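Local structure of cytochrome c, putative (Shewanella oneidensis, 1SP3) at residues Glu17-Cys22 / Val96-Cys101; Pro238-Asn243 / Trp396-Met401; Pro286-Tyr291 / Ala324-Phe329. The protein is an octaheme c-type cytochrome that probably passes electrons through its eight hemes c, consistent with a respiratory reductase of tetrathionate. All coordinates share one frame; numbering follows the deposited sequence.

Contact 1 (Glu17-Cys22 / Val96-Cys101). With HEC (heme c), chain E.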
loop_
_atom_site.group_PDB
_atom_site.type_symbol
_atom_site.label_atom_id
_atom_site.label_comp_id
_atom_site.label_asym_id
_atom_site.label_seq_id
_atom_site.Cartn_x
_atom_site.Cartn_y
_atom_site.Cartn_z
ATOM N N GLU A 17 -16.063 16.559 -17.290
ATOM C CA GLU A 17 -16.720 16.650 -18.611
ATOM C C GLU A 17 -16.569 15.387 -19.449
ATOM O O GLU A 17 -17.436 15.054 -20.290
ATOM C CB GLU A 17 -16.036 17.697 -19.432
ATOM C CG GLU A 17 -16.600 19.066 -19.290
ATOM C CD GLU A 17 -15.750 20.018 -20.107
ATOM O OE1 GLU A 17 -15.967 20.075 -21.314
ATOM O OE2 GLU A 17 -14.821 20.627 -19.562
ATOM N N VAL A 18 -15.391 14.770 -19.329
ATOM C CA VAL A 18 -15.220 13.480 -19.935
ATOM C C VAL A 18 -16.162 12.530 -19.262
ATOM O O VAL A 18 -16.870 11.813 -19.943
ATOM C CB VAL A 18 -13.788 12.959 -19.916
ATOM C CG1 VAL A 18 -13.719 11.538 -20.528
ATOM C CG2 VAL A 18 -12.867 13.911 -20.731
ATOM N N THR A 19 -16.201 12.552 -17.929
ATOM C CA THR A 19 -16.934 11.522 -17.217
ATOM C C THR A 19 -18.398 11.694 -17.507
ATOM O O THR A 19 -19.144 10.693 -17.586
ATOM C CB THR A 19 -16.726 11.575 -15.671
ATOM O OG1 THR A 19 -15.421 11.147 -15.385
ATOM C CG2 THR A 19 -17.584 10.470 -14.941
ATOM N N THR A 20 -18.838 12.954 -17.539
ATOM C CA THR A 20 -20.235 13.169 -17.827
ATOM C C THR A 20 -20.699 12.625 -19.189
ATOM O O THR A 20 -21.830 12.103 -19.301
ATOM C CB THR A 20 -20.868 14.565 -17.334
ATOM O OG1 THR A 20 -21.604 15.247 -18.373
ATOM C CG2 THR A 20 -19.953 15.502 -16.786
ATOM N N GLN A 21 -19.794 12.594 -20.153
ATOM C CA GLN A 21 -20.059 11.774 -21.339
ATOM C C GLN A 21 -20.198 10.250 -21.065
ATOM O O GLN A 21 -21.270 9.644 -21.412
ATOM C CB GLN A 21 -19.015 12.038 -22.412
ATOM C CG GLN A 21 -19.273 13.454 -23.087
ATOM C CD GLN A 21 -20.764 13.642 -23.457
ATOM O OE1 GLN A 21 -21.342 12.805 -24.180
ATOM N NE2 GLN A 21 -21.395 14.719 -22.929
ATOM N N CYS A 22 -19.158 9.639 -20.449
ATOM C CA CYS A 22 -19.158 8.192 -20.147
ATOM C C CYS A 22 -20.473 7.749 -19.495
ATOM O O CYS A 22 -21.058 6.716 -19.809
ATOM C CB CYS A 22 -17.997 7.823 -19.213
ATOM S SG CYS A 22 -16.383 8.425 -19.718
ATOM N N VAL A 96 -16.148 10.631 -10.973
ATOM C CA VAL A 96 -15.348 9.394 -11.017
ATOM C C VAL A 96 -14.325 9.566 -12.074
ATOM O O VAL A 96 -14.606 10.236 -13.046
ATOM C CB VAL A 96 -16.258 8.211 -11.295
ATOM C CG1 VAL A 96 -15.477 6.895 -11.437
ATOM C CG2 VAL A 96 -17.293 8.175 -10.170
ATOM N N ASP A 97 -13.121 9.022 -11.880
ATOM C CA ASP A 97 -12.129 9.055 -12.934
ATOM C C ASP A 97 -12.179 7.720 -13.695
ATOM O O ASP A 97 -11.794 6.677 -13.158
ATOM C CB ASP A 97 -10.744 9.366 -12.299
ATOM C CG ASP A 97 -9.607 9.509 -13.351
ATOM O OD1 ASP A 97 -9.732 9.008 -14.533
ATOM O OD2 ASP A 97 -8.521 10.107 -13.057
ATOM N N CYS A 98 -12.739 7.743 -14.892
ATOM C CA CYS A 98 -12.892 6.583 -15.751
ATOM C C CYS A 98 -11.711 6.370 -16.570
ATOM O O CYS A 98 -11.519 5.277 -17.015
ATOM C CB CYS A 98 -14.054 6.695 -16.757
ATOM S SG CYS A 98 -15.572 6.876 -15.862
ATOM N N LEU A 99 -10.888 7.387 -16.750
ATOM C CA LEU A 99 -9.709 7.279 -17.611
ATOM C C LEU A 99 -8.455 6.666 -16.992
ATOM O O LEU A 99 -7.618 6.068 -17.732
ATOM C CB LEU A 99 -9.376 8.682 -18.119
ATOM C CG LEU A 99 -10.586 9.334 -18.769
ATOM C CD1 LEU A 99 -10.229 10.836 -18.994
ATOM C CD2 LEU A 99 -11.008 8.604 -20.098
ATOM N N ILE A 100 -8.290 6.835 -15.677
ATOM C CA ILE A 100 -7.063 6.382 -15.080
ATOM C C ILE A 100 -6.887 4.832 -15.260
ATOM O O ILE A 100 -5.779 4.351 -15.540
ATOM C CB ILE A 100 -6.921 6.883 -13.632
ATOM C CG1 ILE A 100 -5.555 6.511 -12.995
ATOM C CG2 ILE A 100 -8.044 6.372 -12.776
ATOM C CD1 ILE A 100 -4.516 7.428 -13.437
ATOM N N CYS A 101 -7.952 4.051 -15.188
ATOM C CA CYS A 101 -7.773 2.606 -15.382
ATOM C C CYS A 101 -7.907 2.157 -16.815
ATOM O O CYS A 101 -7.526 1.057 -17.144
ATOM C CB CYS A 101 -8.760 1.805 -14.541
ATOM S SG CYS A 101 -8.480 2.055 -12.742
HETATM FE FE HEC E . -13.846 0.038 -15.563
HETATM C CHA HEC E . -14.293 -3.087 -16.909
HETATM C CHB HEC E . -16.179 1.183 -17.783
HETATM C CHC HEC E . -13.709 3.036 -13.975
HETATM C CHD HEC E . -11.259 -0.984 -13.652
HETATM N NA HEC E . -14.999 -0.795 -17.103
HETATM C C1A HEC E . -15.050 -2.110 -17.461
HETATM C C2A HEC E . -16.046 -2.324 -18.522
HETATM C C3A HEC E . -16.602 -1.149 -18.756
HETATM C C4A HEC E . -15.950 -0.172 -17.842
HETATM C CMA HEC E . -17.746 -0.854 -19.784
HETATM C CAA HEC E . -16.404 -3.677 -19.199
HETATM C CBA HEC E . -16.952 -4.667 -18.122
HETATM C CGA HEC E . -18.124 -4.050 -17.371
HETATM O O1A HEC E . -19.017 -3.608 -18.135
HETATM O O2A HEC E . -18.196 -4.026 -16.069
HETATM N NB HEC E . -14.745 1.699 -15.819
HETATM C C1B HEC E . -15.669 2.002 -16.774
HETATM C C2B HEC E . -16.105 3.350 -16.525
HETATM C C3B HEC E . -15.438 3.826 -15.485
HETATM C C4B HEC E . -14.554 2.825 -15.023
HETATM C CMB HEC E . -17.153 4.124 -17.400
HETATM C CAB HEC E . -15.608 5.237 -14.811
HETATM C CBB HEC E . -16.821 5.714 -14.385
HETATM N NC HEC E . -12.678 0.890 -14.023
HETATM C C1C HEC E . -12.767 2.154 -13.556
HETATM C C2C HEC E . -11.726 2.370 -12.570
HETATM C C3C HEC E . -11.025 1.243 -12.452
HETATM C C4C HEC E . -11.652 0.286 -13.381
HETATM C CMC HEC E . -11.532 3.709 -11.825
HETATM C CAC HEC E . -9.757 0.912 -11.566
HETATM C CBC HEC E . -9.542 1.307 -10.297
HETATM N ND HEC E . -12.950 -1.725 -15.327
HETATM C C1D HEC E . -11.863 -1.918 -14.463
HETATM C C2D HEC E . -11.465 -3.269 -14.543
HETATM C C3D HEC E . -12.465 -3.922 -15.502
HETATM C C4D HEC E . -13.298 -2.889 -15.974
HETATM C CMD HEC E . -10.302 -3.999 -13.760
HETATM C CAD HEC E . -12.492 -5.377 -15.976
HETATM C CBD HEC E . -11.385 -5.476 -17.025
HETATM C CGD HEC E . -11.122 -6.859 -17.581
HETATM O O1D HEC E . -10.030 -7.050 -18.192
HETATM O O2D HEC E . -11.997 -7.751 -17.409
HETATM O O HOH W 1 -12.862 10.070 -16.529
#

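Contact 2 (Pro238-Asn243 / Trp396-Met401). With HEC (heme c), chain G.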
loop_
_atom_site.group_PDB
_atom_site.type_symbol
_atom_site.label_atom_id
_atom_site.label_comp_id
_atom_site.label_asym_id
_atom_site.label_seq_id
_atom_site.Cartn_x
_atom_site.Cartn_y
_atom_site.Cartn_z
ATOM N N PRO A 238 11.839 -14.556 -2.468
ATOM C CA PRO A 238 13.042 -14.410 -1.609
ATOM C C PRO A 238 13.497 -12.968 -1.531
ATOM O O PRO A 238 14.219 -12.631 -0.574
ATOM C CB PRO A 238 14.137 -15.213 -2.336
ATOM C CG PRO A 238 13.536 -15.391 -3.891
ATOM C CD PRO A 238 12.086 -15.330 -3.709
ATOM N N PHE A 239 13.108 -12.119 -2.490
ATOM C CA PHE A 239 13.505 -10.692 -2.478
ATOM C C PHE A 239 12.407 -9.798 -3.070
ATOM O O PHE A 239 11.699 -10.204 -4.046
ATOM C CB PHE A 239 14.785 -10.447 -3.283
ATOM C CG PHE A 239 16.016 -11.191 -2.726
ATOM C CD1 PHE A 239 16.412 -12.432 -3.270
ATOM C CD2 PHE A 239 16.739 -10.660 -1.646
ATOM C CE1 PHE A 239 17.611 -13.091 -2.798
ATOM C CE2 PHE A 239 17.932 -11.307 -1.138
ATOM C CZ PHE A 239 18.377 -12.527 -1.733
ATOM N N PHE A 240 12.294 -8.585 -2.512
ATOM C CA PHE A 240 11.575 -7.520 -3.156
ATOM C C PHE A 240 12.500 -6.294 -3.419
ATOM O O PHE A 240 13.712 -6.303 -3.092
ATOM C CB PHE A 240 10.348 -7.215 -2.318
ATOM C CG PHE A 240 10.659 -6.598 -0.994
ATOM C CD1 PHE A 240 10.751 -5.232 -0.871
ATOM C CD2 PHE A 240 10.769 -7.378 0.156
ATOM C CE1 PHE A 240 10.993 -4.652 0.374
ATOM C CE2 PHE A 240 11.045 -6.820 1.396
ATOM C CZ PHE A 240 11.144 -5.486 1.526
ATOM N N ALA A 241 11.944 -5.225 -3.996
ATOM C CA ALA A 241 12.759 -4.086 -4.459
ATOM C C ALA A 241 13.954 -4.645 -5.271
ATOM O O ALA A 241 15.093 -4.321 -5.058
ATOM C CB ALA A 241 13.264 -3.231 -3.261
ATOM N N LYS A 242 13.665 -5.561 -6.158
ATOM C CA LYS A 242 14.696 -6.203 -6.941
ATOM C C LYS A 242 15.415 -5.242 -7.858
ATOM O O LYS A 242 16.591 -5.437 -8.115
ATOM C CB LYS A 242 14.039 -7.288 -7.761
ATOM C CG LYS A 242 13.765 -8.569 -7.051
ATOM C CD LYS A 242 12.876 -9.469 -7.993
ATOM C CE LYS A 242 12.614 -10.776 -7.333
ATOM N NZ LYS A 242 11.861 -11.740 -8.195
ATOM N N ASN A 243 14.725 -4.226 -8.394
ATOM C CA ASN A 243 15.270 -3.435 -9.514
ATOM C C ASN A 243 15.632 -1.998 -9.153
ATOM O O ASN A 243 16.364 -1.352 -9.890
ATOM C CB ASN A 243 14.331 -3.449 -10.721
ATOM C CG ASN A 243 14.124 -4.862 -11.250
ATOM O OD1 ASN A 243 15.073 -5.654 -11.327
ATOM N ND2 ASN A 243 12.884 -5.217 -11.520
ATOM N N TRP A 396 3.716 -4.526 5.842
ATOM C CA TRP A 396 2.914 -4.706 4.636
ATOM C C TRP A 396 3.281 -6.045 4.085
ATOM O O TRP A 396 4.473 -6.372 4.027
ATOM C CB TRP A 396 3.287 -3.727 3.495
ATOM C CG TRP A 396 2.852 -2.353 3.681
ATOM C CD1 TRP A 396 1.675 -1.759 3.262
ATOM C CD2 TRP A 396 3.583 -1.368 4.356
ATOM N NE1 TRP A 396 1.668 -0.430 3.636
ATOM C CE2 TRP A 396 2.822 -0.175 4.329
ATOM C CE3 TRP A 396 4.796 -1.373 5.026
ATOM C CZ2 TRP A 396 3.244 0.995 4.975
ATOM C CZ3 TRP A 396 5.211 -0.255 5.624
ATOM C CH2 TRP A 396 4.445 0.951 5.582
ATOM N N ARG A 397 2.270 -6.743 3.579
ATOM C CA ARG A 397 2.424 -8.065 2.997
ATOM C C ARG A 397 3.195 -7.971 1.697
ATOM O O ARG A 397 2.980 -7.048 0.933
ATOM C CB ARG A 397 1.055 -8.641 2.656
ATOM C CG ARG A 397 0.253 -8.870 3.909
ATOM C CD ARG A 397 -0.953 -9.662 3.695
ATOM N NE ARG A 397 -0.533 -10.959 3.085
ATOM C CZ ARG A 397 -1.380 -11.768 2.437
ATOM N NH1 ARG A 397 -2.661 -11.425 2.301
ATOM N NH2 ARG A 397 -0.948 -12.902 1.905
ATOM N N ILE A 398 3.951 -9.009 1.400
ATOM C CA ILE A 398 4.631 -9.111 0.145
ATOM C C ILE A 398 3.942 -10.228 -0.650
ATOM O O ILE A 398 3.979 -11.348 -0.241
ATOM C CB ILE A 398 6.118 -9.481 0.398
ATOM C CG1 ILE A 398 6.888 -8.307 1.057
ATOM C CG2 ILE A 398 6.778 -9.805 -0.912
ATOM C CD1 ILE A 398 6.804 -7.059 0.080
ATOM N N ASN A 399 3.438 -9.936 -1.856
ATOM C CA ASN A 399 2.724 -10.893 -2.664
ATOM C C ASN A 399 3.147 -11.010 -4.110
ATOM O O ASN A 399 2.706 -11.971 -4.776
ATOM C CB ASN A 399 1.191 -10.635 -2.637
ATOM C CG ASN A 399 0.590 -10.867 -1.242
ATOM O OD1 ASN A 399 0.356 -11.994 -0.789
ATOM N ND2 ASN A 399 0.333 -9.771 -0.576
ATOM N N HIS A 400 3.912 -10.051 -4.607
ATOM C CA HIS A 400 4.318 -9.971 -6.021
ATOM C C HIS A 400 5.824 -10.230 -6.175
ATOM O O HIS A 400 6.477 -10.404 -5.164
ATOM C CB HIS A 400 3.824 -8.678 -6.683
ATOM C CG HIS A 400 2.392 -8.402 -6.350
ATOM N ND1 HIS A 400 2.014 -7.719 -5.202
ATOM C CD2 HIS A 400 1.244 -8.836 -6.925
ATOM C CE1 HIS A 400 0.689 -7.714 -5.114
ATOM N NE2 HIS A 400 0.198 -8.371 -6.150
ATOM N N MET A 401 6.347 -10.252 -7.427
ATOM C CA MET A 401 7.726 -10.613 -7.688
ATOM C C MET A 401 8.024 -12.093 -7.372
ATOM O O MET A 401 9.158 -12.457 -7.001
ATOM C CB MET A 401 8.740 -9.702 -6.953
ATOM C CG MET A 401 8.665 -8.214 -7.402
ATOM S SD MET A 401 9.842 -7.033 -6.570
ATOM C CE MET A 401 9.551 -5.604 -7.666
HETATM FE FE HEC G . -1.820 -8.404 -6.587
HETATM C CHA HEC G . -2.462 -8.480 -3.222
HETATM C CHB HEC G . -2.130 -5.064 -6.570
HETATM C CHC HEC G . -0.853 -8.331 -9.946
HETATM C CHD HEC G . -1.686 -11.794 -6.668
HETATM N NA HEC G . -2.171 -6.968 -5.149
HETATM C C1A HEC G . -2.459 -7.238 -3.838
HETATM C C2A HEC G . -2.735 -6.006 -3.183
HETATM C C3A HEC G . -2.630 -5.049 -4.099
HETATM C C4A HEC G . -2.247 -5.662 -5.356
HETATM C CMA HEC G . -2.823 -3.539 -3.868
HETATM C CAA HEC G . -3.046 -5.873 -1.678
HETATM C CBA HEC G . -1.644 -5.798 -0.999
HETATM C CGA HEC G . -1.917 -5.446 0.460
HETATM O O1A HEC G . -2.353 -4.269 0.697
HETATM O O2A HEC G . -1.730 -6.316 1.387
HETATM N NB HEC G . -1.579 -7.037 -7.982
HETATM C C1B HEC G . -1.778 -5.674 -7.753
HETATM C C2B HEC G . -1.432 -4.947 -8.947
HETATM C C3B HEC G . -1.053 -5.854 -9.870
HETATM C C4B HEC G . -1.159 -7.163 -9.299
HETATM C CMB HEC G . -1.500 -3.396 -9.102
HETATM C CAB HEC G . -0.540 -5.555 -11.325
HETATM C CBB HEC G . 0.596 -4.778 -11.470
HETATM N NC HEC G . -1.343 -9.786 -8.049
HETATM C C1C HEC G . -1.049 -9.528 -9.361
HETATM C C2C HEC G . -0.918 -10.762 -10.028
HETATM C C3C HEC G . -1.141 -11.728 -9.104
HETATM C C4C HEC G . -1.426 -11.112 -7.862
HETATM C CMC HEC G . -0.587 -10.817 -11.568
HETATM C CAC HEC G . -1.191 -13.294 -9.304
HETATM C CBC HEC G . -0.200 -13.924 -10.044
HETATM N ND HEC G . -2.043 -9.892 -5.207
HETATM C C1D HEC G . -1.928 -11.260 -5.416
HETATM C C2D HEC G . -2.099 -12.015 -4.191
HETATM C C3D HEC G . -2.398 -11.015 -3.176
HETATM C C4D HEC G . -2.282 -9.711 -3.856
HETATM C CMD HEC G . -2.052 -13.595 -3.928
HETATM C CAD HEC G . -2.708 -11.286 -1.660
HETATM C CBD HEC G . -4.207 -10.950 -1.558
HETATM C CGD HEC G . -5.135 -12.103 -1.882
HETATM O O1D HEC G . -6.350 -11.904 -1.786
HETATM O O2D HEC G . -4.670 -13.264 -2.134
HETATM O O HOH W 2 11.212 -12.523 -5.200
#

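Contact 3 (Pro286-Tyr291 / Ala324-Phe329)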
loop_
_atom_site.group_PDB
_atom_site.type_symbol
_atom_site.label_atom_id
_atom_site.label_comp_id
_atom_site.label_asym_id
_atom_site.label_seq_id
_atom_site.Cartn_x
_atom_site.Cartn_y
_atom_site.Cartn_z
ATOM N N PRO A 286 12.508 -10.050 2.834
ATOM C CA PRO A 286 11.357 -9.826 3.706
ATOM C C PRO A 286 11.685 -10.221 5.155
ATOM O O PRO A 286 12.585 -10.978 5.376
ATOM C CB PRO A 286 10.305 -10.795 3.144
ATOM C CG PRO A 286 10.688 -11.042 1.734
ATOM C CD PRO A 286 12.222 -11.040 1.766
ATOM N N GLN A 287 10.945 -9.660 6.101
ATOM C CA GLN A 287 10.758 -10.229 7.463
ATOM C C GLN A 287 9.628 -11.223 7.509
ATOM O O GLN A 287 8.674 -11.083 6.816
ATOM C CB GLN A 287 10.304 -9.098 8.403
ATOM C CG GLN A 287 11.262 -8.012 8.273
ATOM C CD GLN A 287 12.213 -8.173 9.320
ATOM O OE1 GLN A 287 13.258 -8.831 9.116
ATOM N NE2 GLN A 287 11.829 -7.719 10.524
ATOM N N TYR A 288 9.732 -12.228 8.359
ATOM C CA TYR A 288 8.696 -13.291 8.335
ATOM C C TYR A 288 7.832 -13.231 9.567
ATOM O O TYR A 288 8.357 -13.042 10.664
ATOM C CB TYR A 288 9.394 -14.619 8.189
ATOM C CG TYR A 288 10.188 -14.566 6.866
ATOM C CD1 TYR A 288 11.565 -14.295 6.852
ATOM C CD2 TYR A 288 9.549 -14.733 5.658
ATOM C CE1 TYR A 288 12.295 -14.214 5.657
ATOM C CE2 TYR A 288 10.241 -14.670 4.474
ATOM C CZ TYR A 288 11.603 -14.445 4.486
ATOM O OH TYR A 288 12.234 -14.311 3.300
ATOM N N ALA A 289 6.553 -13.474 9.441
ATOM C CA ALA A 289 5.762 -13.452 10.655
ATOM C C ALA A 289 4.568 -14.364 10.521
ATOM O O ALA A 289 4.060 -14.525 9.409
ATOM C CB ALA A 289 5.386 -12.002 11.090
ATOM N N TRP A 290 4.160 -14.998 11.630
ATOM C CA TRP A 290 2.854 -15.616 11.691
ATOM C C TRP A 290 1.753 -14.684 11.231
ATOM O O TRP A 290 1.680 -13.501 11.644
ATOM C CB TRP A 290 2.520 -16.164 13.099
ATOM C CG TRP A 290 3.421 -17.291 13.496
ATOM C CD1 TRP A 290 4.459 -17.253 14.399
ATOM C CD2 TRP A 290 3.431 -18.593 12.916
ATOM N NE1 TRP A 290 5.099 -18.470 14.430
ATOM C CE2 TRP A 290 4.510 -19.304 13.507
ATOM C CE3 TRP A 290 2.649 -19.232 11.920
ATOM C CZ2 TRP A 290 4.779 -20.619 13.202
ATOM C CZ3 TRP A 290 2.896 -20.519 11.633
ATOM C CH2 TRP A 290 3.963 -21.208 12.248
ATOM N N TYR A 291 0.886 -15.206 10.365
ATOM C CA TYR A 291 -0.238 -14.409 9.927
ATOM C C TYR A 291 -1.423 -15.298 9.745
ATOM O O TYR A 291 -1.373 -16.241 8.947
ATOM C CB TYR A 291 0.100 -13.686 8.600
ATOM C CG TYR A 291 -1.009 -12.795 7.983
ATOM C CD1 TYR A 291 -1.585 -11.726 8.702
ATOM C CD2 TYR A 291 -1.474 -13.034 6.682
ATOM C CE1 TYR A 291 -2.578 -10.926 8.124
ATOM C CE2 TYR A 291 -2.490 -12.216 6.088
ATOM C CZ TYR A 291 -2.995 -11.149 6.834
ATOM O OH TYR A 291 -4.014 -10.399 6.281
ATOM N N ALA A 324 -2.901 -19.706 11.190
ATOM C CA ALA A 324 -1.794 -18.801 10.835
ATOM C C ALA A 324 -0.756 -19.590 10.005
ATOM O O ALA A 324 -0.574 -20.791 10.290
ATOM C CB ALA A 324 -1.155 -18.221 12.104
ATOM N N LYS A 325 -0.100 -18.946 9.002
ATOM C CA LYS A 325 1.103 -19.514 8.353
ATOM C C LYS A 325 2.217 -18.474 8.405
ATOM O O LYS A 325 1.922 -17.291 8.721
ATOM C CB LYS A 325 0.845 -19.895 6.879
ATOM C CG LYS A 325 -0.027 -21.146 6.791
ATOM C CD LYS A 325 -0.370 -21.455 5.348
ATOM C CE LYS A 325 -1.418 -22.520 5.310
ATOM N NZ LYS A 325 -1.234 -23.116 4.016
ATOM N N ILE A 326 3.469 -18.890 8.155
ATOM C CA ILE A 326 4.523 -17.902 8.130
ATOM C C ILE A 326 4.547 -17.211 6.770
ATOM O O ILE A 326 4.702 -17.879 5.727
ATOM C CB ILE A 326 5.913 -18.544 8.473
ATOM C CG1 ILE A 326 5.867 -19.172 9.869
ATOM C CG2 ILE A 326 7.111 -17.530 8.235
ATOM C CD1 ILE A 326 7.112 -20.163 10.055
ATOM N N TYR A 327 4.368 -15.873 6.778
ATOM C CA TYR A 327 4.263 -15.082 5.536
ATOM C C TYR A 327 5.385 -14.047 5.545
ATOM O O TYR A 327 5.881 -13.681 6.638
ATOM C CB TYR A 327 2.963 -14.277 5.543
ATOM C CG TYR A 327 1.724 -15.034 4.986
ATOM C CD1 TYR A 327 0.994 -15.939 5.826
ATOM C CD2 TYR A 327 1.260 -14.807 3.659
ATOM C CE1 TYR A 327 -0.111 -16.606 5.374
ATOM C CE2 TYR A 327 0.076 -15.513 3.134
ATOM C CZ TYR A 327 -0.598 -16.382 4.034
ATOM O OH TYR A 327 -1.645 -17.143 3.633
ATOM N N PRO A 328 5.691 -13.480 4.366
ATOM C CA PRO A 328 6.727 -12.468 4.217
ATOM C C PRO A 328 6.149 -11.068 4.168
ATOM O O PRO A 328 5.080 -10.805 3.590
ATOM C CB PRO A 328 7.289 -12.765 2.814
ATOM C CG PRO A 328 6.094 -13.214 2.051
ATOM C CD PRO A 328 5.106 -13.833 3.038
ATOM N N PHE A 329 6.928 -10.150 4.707
ATOM C CA PHE A 329 6.453 -8.820 4.909
ATOM C C PHE A 329 7.558 -7.793 4.652
ATOM O O PHE A 329 8.743 -8.024 4.963
ATOM C CB PHE A 329 6.013 -8.647 6.376
ATOM C CG PHE A 329 4.741 -9.336 6.701
ATOM C CD1 PHE A 329 4.749 -10.677 7.156
ATOM C CD2 PHE A 329 3.523 -8.674 6.526
ATOM C CE1 PHE A 329 3.602 -11.292 7.485
ATOM C CE2 PHE A 329 2.325 -9.315 6.819
ATOM C CZ PHE A 329 2.387 -10.648 7.292
#

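Contact 1 (Glu17-Cys22 / Val96-Cys101)
Thr19, on the helix through Glu17-Cys22, faces the turn that starts Val96-Cys101, and the two backbones come closest at Thr19 and Cys98, whose CA atoms are 6.5 Å apart. The turn leads into a short helix carrying the Cys98-His102 CXXCH sequence, which anchors one heme c. Thr19 supplies the polar link. With chi1 at -71°, its OG1 lies beside its own backbone N, and from there it donates to Val96 O over 2.6 Å, approaching nearly along the C=O axis. Thr19 OG1 itself accepts from a water at 3.0 Å, and that water accepts from Cys98 N. A small hydroxyl suits this place, since it donates to one buried carbonyl and reaches the Cys98 N-H through the water. Apolar contacts lie to either side of this link in the sequence. Val18 CG1 meets Leu99 CD1 at 3.9 Å, and both side chains also touch helix 124-129. One helical turn after Val18, Cys22 SG lies 4.1 Å from Cys98 CB. Val96 CG1 lies against the heme at CBB, 3.4 Å away. The turn itself is fixed by Asp97, whose OD1 accepts from Ile100 N at 2.8 Å, from above the carboxylate plane, and weakly from Leu99 N. Its OD2 is held by Lys110 and Tyr108, so a buried carboxylate is well satisfied. Cys98 SG and Cys101 SG are bonded through thioethers to CAB and CAC, the alpha carbons of the former vinyl groups. Cys22 carries a different heme, with Cys25 and His26 completing its own CXXCH sequence. The contact therefore sets the thioether anchors of two hemes side by side, and a buried threonine and water fix their backbones relative to one another, consistent with a constant heme spacing.

Contact 2 (Pro238-Asn243 / Trp396-Met401)
Met401 packs its sulfur against the backbone of Phe240 and Ala241, and this is the tight part of the contact. Met401 SD lies 3.8 Å from Ala241 N and 3.9 Å from Phe240 CA, reached by a side chain extended beyond CG. A long, flexible, polarisable thioether suits a site bordered by the backbone of Phe240-Ala241 and the Lys242 chain. Beside it, Ile398 CD1 sits over one face of the Phe240 ring, offset toward the rim and 4.2 Å from the centroid, a CH-pi contact in which the two side chains cross at about a right angle. Phe240 CG lies between the backbone N and the carbonyl carbon (chi1 69°), which sets the ring's attachment point beside Ile398. The Phe240 side chain also touches Lys330 and Thr246 of the neighbouring strands. Toward the partly exposed residues Phe239 and Lys242 the close apolar packing gives way to polar, water-mediated contact. Lys242 runs past Met401 in the opposite direction, and its NZ donates to Met401 O over 3.0 Å, tilted 35° from the carbonyl plane. The ammonium is also held by Ser403 OG and the carbonyls of Ala167 and Thr168, so a long basic chain ties several loops together. A water completes this side, donating to Phe239 O at 2.6 Å and to Met401 O at 2.7 Å, while the Phe239 side chain points away from 396-401. The residue before Met401 is an axial ligand: His400 NE2 binds the heme iron at 2.1 Å, with His185 at the other axial position. Asn399 CB lies over one face of the His400 imidazole, 3.8 Å above its plane. The peptide oxygen just after an iron ligand thus takes two polar donors, an ammonium and a water, consistent with a well-defined backbone there.

Contact 3 (Pro286-Tyr291 / Ala324-Phe329)
Tyr291, Tyr327 and Phe329 gather on one face of an antiparallel beta ladder, in which strand 287-291 pairs with the start of the long strand 325-339 in a mixed sheet. The strands run at 139° to each other. Three hydrogen-bonded pairs hold them, Gln287 with Phe329, Ala289 with Tyr327, and Tyr291 with Lys325, each closed by two N-H to O bonds; Tyr327 N to Ala289 O, at 3.0 Å, is nearly straight at the hydrogen. In the pairs between, Tyr288 CA and Trp290 CA add CA-H...O contacts to the carbonyls of Tyr327 and Lys325.

Aromatic packing follows on the face of Ala289. The edge of Tyr291 points at the face of Tyr327, planes at 86°, while Phe329 turns its edge to the face of Tyr291. The small Ala289 leaves room for Phe329 CE1, 4.1 Å from its CB. Tyr291 OH accepts from Gly198 N, and the Arg397 side chain touches all three residues.

Apolar and CH-pi contacts occupy the face of Tyr288, Trp290, Ile326 and Pro328, with Pro286 at its end. Pro286 CB meets Pro328 CB at 3.6 Å, and Tyr288 CB touches Ile326 CG2 at 3.7 Å. Ile326 also touches a heme, so a branched apolar residue suits that place. Ile326 CG1 stands 3.5 Å from the centroid of the Trp290 six-membered ring, only 6° off the ring normal.

Overall arrangement
Contact 1 comes first along the chain and closes before the other two open. Its centre lies 32 Å from that of contact 2 and 39 Å from that of contact 3, with contacts 1 and 3 on opposite sides of the chain's centre. Contacts 2 and 3 are neighbours, 13 Å between centres, and both segments of contact 3 fall between those of contact 2 in sequence. Both reach the mixed sheet, where strands 325-339 and 387-397 are adjacent: Ile398 N probably bonds to Pro328 O at 3.0 Å. The helical, heme-anchoring region of contact 1 is thus remote from the sheet whose strand 387-397 leads into the loop carrying His400.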